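Local structure of probable M18-family aminopeptidase 1 (Thermotoga maritima, 2GLF) at the interface of chains A and B and the interface of chains A and C. The protein probably acts as a zinc-dependent aminopeptidase of the M18 family, removing amino acids one at a time from the N-terminal ends of peptides. Sequence-based numbering; all coordinates share one arbitrary frame. Chains: chain A/B/C, Probable M18-family aminopeptidase 1.

Contact 1: the interface of chains A and B. Residues chain A 355, 367-371; chain B 137, 223-224.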
# COMPACT_ATOMS: atom_id res chain seq x y z
N LYS A 355 -2.84 -29.50 31.28
CA LYS A 355 -3.05 -28.70 32.48
C LYS A 355 -3.88 -27.44 32.21
O LYS A 355 -4.61 -26.98 33.09
CB LYS A 355 -1.71 -28.32 33.10
CG LYS A 355 -1.84 -27.60 34.42
CD LYS A 355 -0.54 -27.63 35.18
CE LYS A 355 -0.62 -26.82 36.46
NZ LYS A 355 -0.85 -25.37 36.16
N ASP A 367 -7.38 -24.22 34.85
CA ASP A 367 -5.97 -24.51 35.01
C ASP A 367 -5.74 -25.40 36.23
O ASP A 367 -5.49 -24.90 37.34
CB ASP A 367 -5.19 -23.20 35.15
CG ASP A 367 -3.70 -23.41 35.15
OD1 ASP A 367 -2.96 -22.40 35.17
OD2 ASP A 367 -3.26 -24.58 35.13
N ALA A 368 -5.81 -26.71 36.02
CA ALA A 368 -5.62 -27.70 37.07
C ALA A 368 -4.55 -27.31 38.07
O ALA A 368 -3.41 -27.01 37.69
CB ALA A 368 -5.28 -29.04 36.46
N HIS A 369 -4.91 -27.31 39.35
CA HIS A 369 -4.00 -26.96 40.43
C HIS A 369 -2.92 -28.03 40.53
O HIS A 369 -3.16 -29.20 40.24
CB HIS A 369 -4.76 -26.88 41.75
CG HIS A 369 -5.91 -25.93 41.73
ND1 HIS A 369 -5.76 -24.58 41.52
CD2 HIS A 369 -7.24 -26.14 41.93
CE1 HIS A 369 -6.94 -23.99 41.59
NE2 HIS A 369 -7.86 -24.91 41.84
N ALA A 370 -1.72 -27.64 40.95
CA ALA A 370 -0.64 -28.59 41.09
C ALA A 370 -1.04 -29.79 41.95
O ALA A 370 -0.74 -30.94 41.60
CB ALA A 370 0.57 -27.90 41.69
N GLU A 371 -1.73 -29.53 43.06
CA GLU A 371 -2.15 -30.60 43.95
C GLU A 371 -2.95 -31.67 43.22
O GLU A 371 -2.72 -32.86 43.42
CB GLU A 371 -2.98 -30.05 45.12
CG GLU A 371 -3.28 -28.56 45.05
CD GLU A 371 -2.07 -27.69 45.36
OE1 GLU A 371 -1.60 -27.70 46.52
OE2 GLU A 371 -1.59 -27.00 44.43
N VAL B 137 5.41 -24.46 43.96
CA VAL B 137 5.42 -25.75 44.64
C VAL B 137 5.45 -26.92 43.65
O VAL B 137 4.95 -26.80 42.53
CB VAL B 137 4.18 -25.86 45.56
CG1 VAL B 137 2.91 -25.63 44.76
CG2 VAL B 137 4.15 -27.22 46.22
N GLY B 223 3.31 -29.63 39.26
CA GLY B 223 3.84 -28.49 39.99
C GLY B 223 3.41 -27.16 39.40
O GLY B 223 2.97 -27.09 38.25
N GLU B 224 3.54 -26.11 40.19
CA GLU B 224 3.17 -24.77 39.76
C GLU B 224 4.21 -23.74 40.17
O GLU B 224 4.30 -23.37 41.34
CB GLU B 224 1.80 -24.39 40.32
CG GLU B 224 0.67 -24.66 39.34
CD GLU B 224 -0.72 -24.51 39.93
OE1 GLU B 224 -1.67 -24.37 39.14
OE2 GLU B 224 -0.86 -24.54 41.18

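Contact 2: the interface of chains A and C. Residues chain A 128-129, 163-164, 178-179; chain C 123, 125-126.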
# COMPACT_ATOMS: atom_id res chain seq x y z
N LEU A 128 -16.20 -29.11 0.49
CA LEU A 128 -16.51 -29.01 -0.93
C LEU A 128 -16.04 -30.26 -1.68
O LEU A 128 -14.96 -30.79 -1.41
CB LEU A 128 -15.86 -27.75 -1.51
CG LEU A 128 -16.44 -26.45 -0.93
CD1 LEU A 128 -15.55 -25.28 -1.27
CD2 LEU A 128 -17.85 -26.23 -1.49
N SER A 129 -16.87 -30.72 -2.62
CA SER A 129 -16.59 -31.91 -3.43
C SER A 129 -16.21 -33.12 -2.57
O SER A 129 -15.15 -33.73 -2.74
CB SER A 129 -15.48 -31.63 -4.46
OG SER A 129 -15.93 -30.71 -5.44
N ASP A 163 -17.37 -28.14 -5.63
CA ASP A 163 -16.52 -26.96 -5.65
C ASP A 163 -16.31 -26.54 -7.10
O ASP A 163 -16.32 -27.39 -7.98
CB ASP A 163 -15.17 -27.27 -4.99
CG ASP A 163 -14.26 -26.07 -4.95
OD1 ASP A 163 -14.77 -24.93 -4.97
OD2 ASP A 163 -13.03 -26.26 -4.90
N LEU A 164 -16.14 -25.24 -7.33
CA LEU A 164 -15.94 -24.70 -8.67
C LEU A 164 -14.67 -25.27 -9.29
O LEU A 164 -13.64 -25.33 -8.63
CB LEU A 164 -15.83 -23.17 -8.61
CG LEU A 164 -15.70 -22.38 -9.91
CD1 LEU A 164 -16.88 -22.67 -10.81
CD2 LEU A 164 -15.66 -20.89 -9.59
N LYS A 178 -13.17 -16.04 -0.22
CA LYS A 178 -13.13 -17.24 -1.04
C LYS A 178 -14.29 -18.18 -0.70
O LYS A 178 -15.27 -18.26 -1.45
CB LYS A 178 -11.80 -17.97 -0.83
CG LYS A 178 -11.55 -19.17 -1.75
CD LYS A 178 -11.49 -18.74 -3.20
CE LYS A 178 -10.98 -19.87 -4.08
NZ LYS A 178 -11.72 -21.14 -3.82
N PHE A 179 -14.18 -18.88 0.42
CA PHE A 179 -15.21 -19.82 0.83
C PHE A 179 -16.23 -19.18 1.75
O PHE A 179 -15.92 -18.77 2.87
CB PHE A 179 -14.58 -21.03 1.52
CG PHE A 179 -13.50 -21.67 0.71
CD1 PHE A 179 -12.16 -21.36 0.93
CD2 PHE A 179 -13.82 -22.56 -0.31
CE1 PHE A 179 -11.16 -21.92 0.15
CE2 PHE A 179 -12.83 -23.13 -1.10
CZ PHE A 179 -11.50 -22.81 -0.87
N LYS C 123 -6.29 -29.28 -7.07
CA LYS C 123 -6.62 -28.18 -6.16
C LYS C 123 -6.14 -28.70 -4.82
O LYS C 123 -6.85 -29.44 -4.14
CB LYS C 123 -8.12 -27.91 -6.10
CG LYS C 123 -8.62 -26.89 -7.10
CD LYS C 123 -9.91 -26.27 -6.61
CE LYS C 123 -10.22 -24.96 -7.33
NZ LYS C 123 -11.37 -24.22 -6.73
N TYR C 125 -6.06 -28.05 -1.65
CA TYR C 125 -6.93 -28.23 -0.49
C TYR C 125 -7.96 -29.34 -0.56
O TYR C 125 -8.57 -29.70 0.46
CB TYR C 125 -7.61 -26.90 -0.12
CG TYR C 125 -8.52 -26.32 -1.16
CD1 TYR C 125 -8.05 -25.40 -2.11
CD2 TYR C 125 -9.87 -26.65 -1.19
CE1 TYR C 125 -8.91 -24.83 -3.04
CE2 TYR C 125 -10.73 -26.09 -2.12
CZ TYR C 125 -10.25 -25.18 -3.04
OH TYR C 125 -11.13 -24.64 -3.95
N HIS C 126 -8.17 -29.91 -1.74
CA HIS C 126 -9.12 -31.00 -1.88
C HIS C 126 -8.54 -32.27 -1.28
O HIS C 126 -9.27 -33.12 -0.77
CB HIS C 126 -9.43 -31.28 -3.35
CG HIS C 126 -10.35 -30.29 -3.98
ND1 HIS C 126 -11.27 -29.57 -3.26
CD2 HIS C 126 -10.54 -29.96 -5.28
CE1 HIS C 126 -11.99 -28.83 -4.08
NE2 HIS C 126 -11.57 -29.05 -5.31
O HOH W 1 -12.44 -33.16 -1.44

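Contact 3: the interface of chains A and B. Residues chain A 340, 342-343; chain B 101, 103, 105-106, 115, 202, 217.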
# COMPACT_ATOMS: atom_id res chain seq x y z
N ASP A 340 5.18 -26.27 20.60
CA ASP A 340 6.37 -26.17 21.44
C ASP A 340 6.65 -27.66 21.62
O ASP A 340 6.06 -28.31 22.48
CB ASP A 340 6.04 -25.53 22.78
CG ASP A 340 7.10 -25.83 23.85
OD1 ASP A 340 8.18 -26.35 23.50
OD2 ASP A 340 6.86 -25.52 25.04
N HIS A 342 8.66 -29.43 23.11
CA HIS A 342 8.93 -29.94 24.45
C HIS A 342 7.68 -30.06 25.33
O HIS A 342 7.74 -30.58 26.44
CB HIS A 342 9.99 -29.07 25.15
CG HIS A 342 10.62 -29.74 26.33
ND1 HIS A 342 11.25 -30.96 26.25
CD2 HIS A 342 10.73 -29.35 27.63
CE1 HIS A 342 11.71 -31.30 27.44
NE2 HIS A 342 11.41 -30.34 28.30
N ASN A 343 6.54 -29.59 24.83
CA ASN A 343 5.28 -29.67 25.58
C ASN A 343 4.12 -30.02 24.66
O ASN A 343 2.97 -29.64 24.92
CB ASN A 343 4.99 -28.33 26.28
CG ASN A 343 5.83 -28.13 27.54
OD1 ASN A 343 5.46 -28.59 28.62
ND2 ASN A 343 6.96 -27.45 27.39
N LYS B 101 6.24 -23.81 32.28
CA LYS B 101 5.39 -24.76 31.56
C LYS B 101 5.53 -26.11 32.25
O LYS B 101 6.39 -26.27 33.11
CB LYS B 101 5.84 -24.90 30.10
CG LYS B 101 5.36 -23.79 29.19
CD LYS B 101 5.63 -24.15 27.74
CE LYS B 101 5.10 -23.09 26.80
NZ LYS B 101 5.51 -23.37 25.39
N ASN B 103 6.80 -28.93 31.24
CA ASN B 103 8.17 -29.41 31.05
C ASN B 103 8.97 -28.16 30.70
O ASN B 103 9.28 -27.93 29.54
CB ASN B 103 8.26 -30.41 29.90
CG ASN B 103 7.39 -31.62 30.10
OD1 ASN B 103 7.38 -32.23 31.17
ND2 ASN B 103 6.64 -31.99 29.07
N LEU B 105 12.17 -27.28 31.64
CA LEU B 105 13.60 -27.41 31.39
C LEU B 105 13.99 -27.95 30.02
O LEU B 105 13.67 -29.10 29.66
CB LEU B 105 14.25 -28.27 32.47
CG LEU B 105 15.54 -27.74 33.11
CD1 LEU B 105 16.27 -28.92 33.74
CD2 LEU B 105 16.43 -27.05 32.09
N ILE B 106 14.70 -27.12 29.25
CA ILE B 106 15.20 -27.47 27.93
C ILE B 106 16.61 -26.92 27.85
O ILE B 106 17.00 -26.10 28.69
CB ILE B 106 14.39 -26.81 26.80
CG1 ILE B 106 14.72 -25.31 26.73
CG2 ILE B 106 12.91 -26.98 27.04
CD1 ILE B 106 14.07 -24.59 25.56
N LYS B 115 11.23 -22.64 30.10
CA LYS B 115 10.21 -22.05 29.25
C LYS B 115 9.03 -21.66 30.13
O LYS B 115 8.66 -22.38 31.06
CB LYS B 115 9.74 -23.05 28.19
CG LYS B 115 10.83 -23.66 27.33
CD LYS B 115 10.24 -24.35 26.12
CE LYS B 115 10.01 -23.38 24.96
NZ LYS B 115 9.12 -22.22 25.27
N LYS B 202 21.79 -28.95 30.93
CA LYS B 202 20.47 -29.23 31.49
C LYS B 202 20.70 -30.21 32.63
O LYS B 202 20.27 -29.97 33.77
CB LYS B 202 19.56 -29.86 30.43
CG LYS B 202 18.15 -30.12 30.93
CD LYS B 202 17.33 -30.86 29.91
CE LYS B 202 15.94 -31.17 30.44
NZ LYS B 202 15.02 -31.73 29.40
N GLU B 217 12.85 -34.36 37.06
CA GLU B 217 12.25 -33.55 36.01
C GLU B 217 10.75 -33.73 35.84
O GLU B 217 10.04 -32.76 35.57
CB GLU B 217 12.96 -33.82 34.69
CG GLU B 217 12.45 -32.98 33.54
CD GLU B 217 13.27 -33.19 32.30
OE1 GLU B 217 13.83 -34.30 32.14
OE2 GLU B 217 13.36 -32.25 31.48

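Contact 1: the interface of chains A and B
B:Glu224 meets A:Lys355 and the start of helix 370-382 of chain A in a polar, heterologous interface, where unlike surfaces of two copies of one protein face each other and probably help to hold the twelve-subunit assembly together. Glutamate suits this place because its chain, extended beyond CG, carries a two-oxygen end across the boundary. OE1 of B:Glu224 accepts a salt-bridging hydrogen bond from the ammonium NZ of A:Lys355 at 3.2 Å, on the anti side of the carboxylate and 18° out of its plane. NZ of A:Lys355 also bonds OD2 of A:Asp367 in its own subunit at 2.7 Å, on the syn side, and the lysine probably offsets the repulsion between the two acids. The chain of A:Lys355 leaves with CG anti to the backbone N (chi1 -175°) and bends at its end, which brings NZ between the two carboxylates. Its CE also lies against CG of B:Glu224, so methylene groups accompany the charges. The small side chain of A:Ala370 lets the partner strand come close, CB of A:Ala370 lying 3.7 Å from CA of B:Gly223. A:Ala370 opens its helix, whose first-turn amides would favour an acid; its N makes a weak but fairly straight hydrogen bond to OE2 of B:Glu224, 3.2 Å long with 163° at the hydrogen.

Contact 2: the interface of chains A and C
A short 3-10 helix of chain C, residues 124-127, presents C:Tyr125 and C:His126 to A:Asp163, a loop residue of chain A, at a two-fold interface. Aspartate suits the place because one oxygen can take the donors of chain C while the other stays with its own backbone. With CG anti to the backbone N (chi1 -178°), A:Asp163 directs OD2 toward chain C, while OD1 takes the backbone N of A:Leu164 in a bent bond from above the carboxylate plane. The phenol OH of C:Tyr125 donates to OD2 of A:Asp163 at 2.7 Å, on the syn side. NZ of C:Lys123 reaches OD2 of A:Asp163 from 37° above that plane, a salt bridge of 3.2 Å, and also donates to O of A:Leu164 and to OH of C:Tyr125. The C:His126 ring stands nearly perpendicular to the carboxylate; its NE2 is 3.2 Å from OD2 of A:Asp163, but the oxygen lies far off the N-H direction, so a hydrogen bond is doubtful. Tyrosine also offers a broad face: A:Phe179 sets its edge on it, CZ lying 3.4 Å from CZ of C:Tyr125, with the planes 80° apart. By symmetry the cluster recurs with the chains exchanged, so it probably helps to fasten a pair of subunits.

Contact 3: the interface of chains A and B
A:His342 enters chain B with CG anti to the backbone N (chi1 -162°), and the ring slides between B:Ile106 CG2 over one face and B:Asn103 CB over the other. CB of A:His342 lies 4.1 Å from CG2 of B:Ile106, and CG of A:His342 is 3.7 Å from CG2 of B:Ile106, which also meets CD2; a branched residue gives the ring an apolar cover. At the tip, NE2 of A:His342 is 2.9 Å from O of B:Leu105, but the oxygen lies well out of the ring plane, so if NE2 carries the proton the hydrogen bond is strongly bent and at best doubtful. CE1 lies near NZ of B:Lys202, which donates to that carbonyl and is held by B:Glu217 OE2. Next to the histidine, A:Asn343 uses both ends of its amide on the backbone of B:Asn103. OD1 of A:Asn343 accepts from N of B:Asn103 at 3.0 Å, on a lone pair, while ND2 donates to O from 51° above that carbonyl's plane. B:Asn103 ND2 answers by bonding the O of A:His342. A:Asp340 OD2 takes B:Lys101 NZ at 2.6 Å and A:Asn343 ND2 from opposite faces of its carboxylate. In the fold, 3-10 helix 341-343 of chain A docks where strands 97-101 and 104-108 of chain B meet at B:Asn103.

Contact 1 and contact 3 belong to one A-B interface, the centres of their C-alpha atoms about 16 Å apart, whereas those of contact 2, on the two-fold A-C interface, lie about 44 Å from contact 1 and 40 Å from contact 3. They have no residue in common. In sequence, however, 3-10 helix 217-220 of contact 3 is soon followed by strand 223-229 of contact 1, and strand 111-119 of contact 3 by the 3-10 helix of contact 2. Neighbouring segments may thus serve two kinds of subunit contact. Chain A joins different neighbours at separate places, as would be expected of the deposited twelve-subunit assembly.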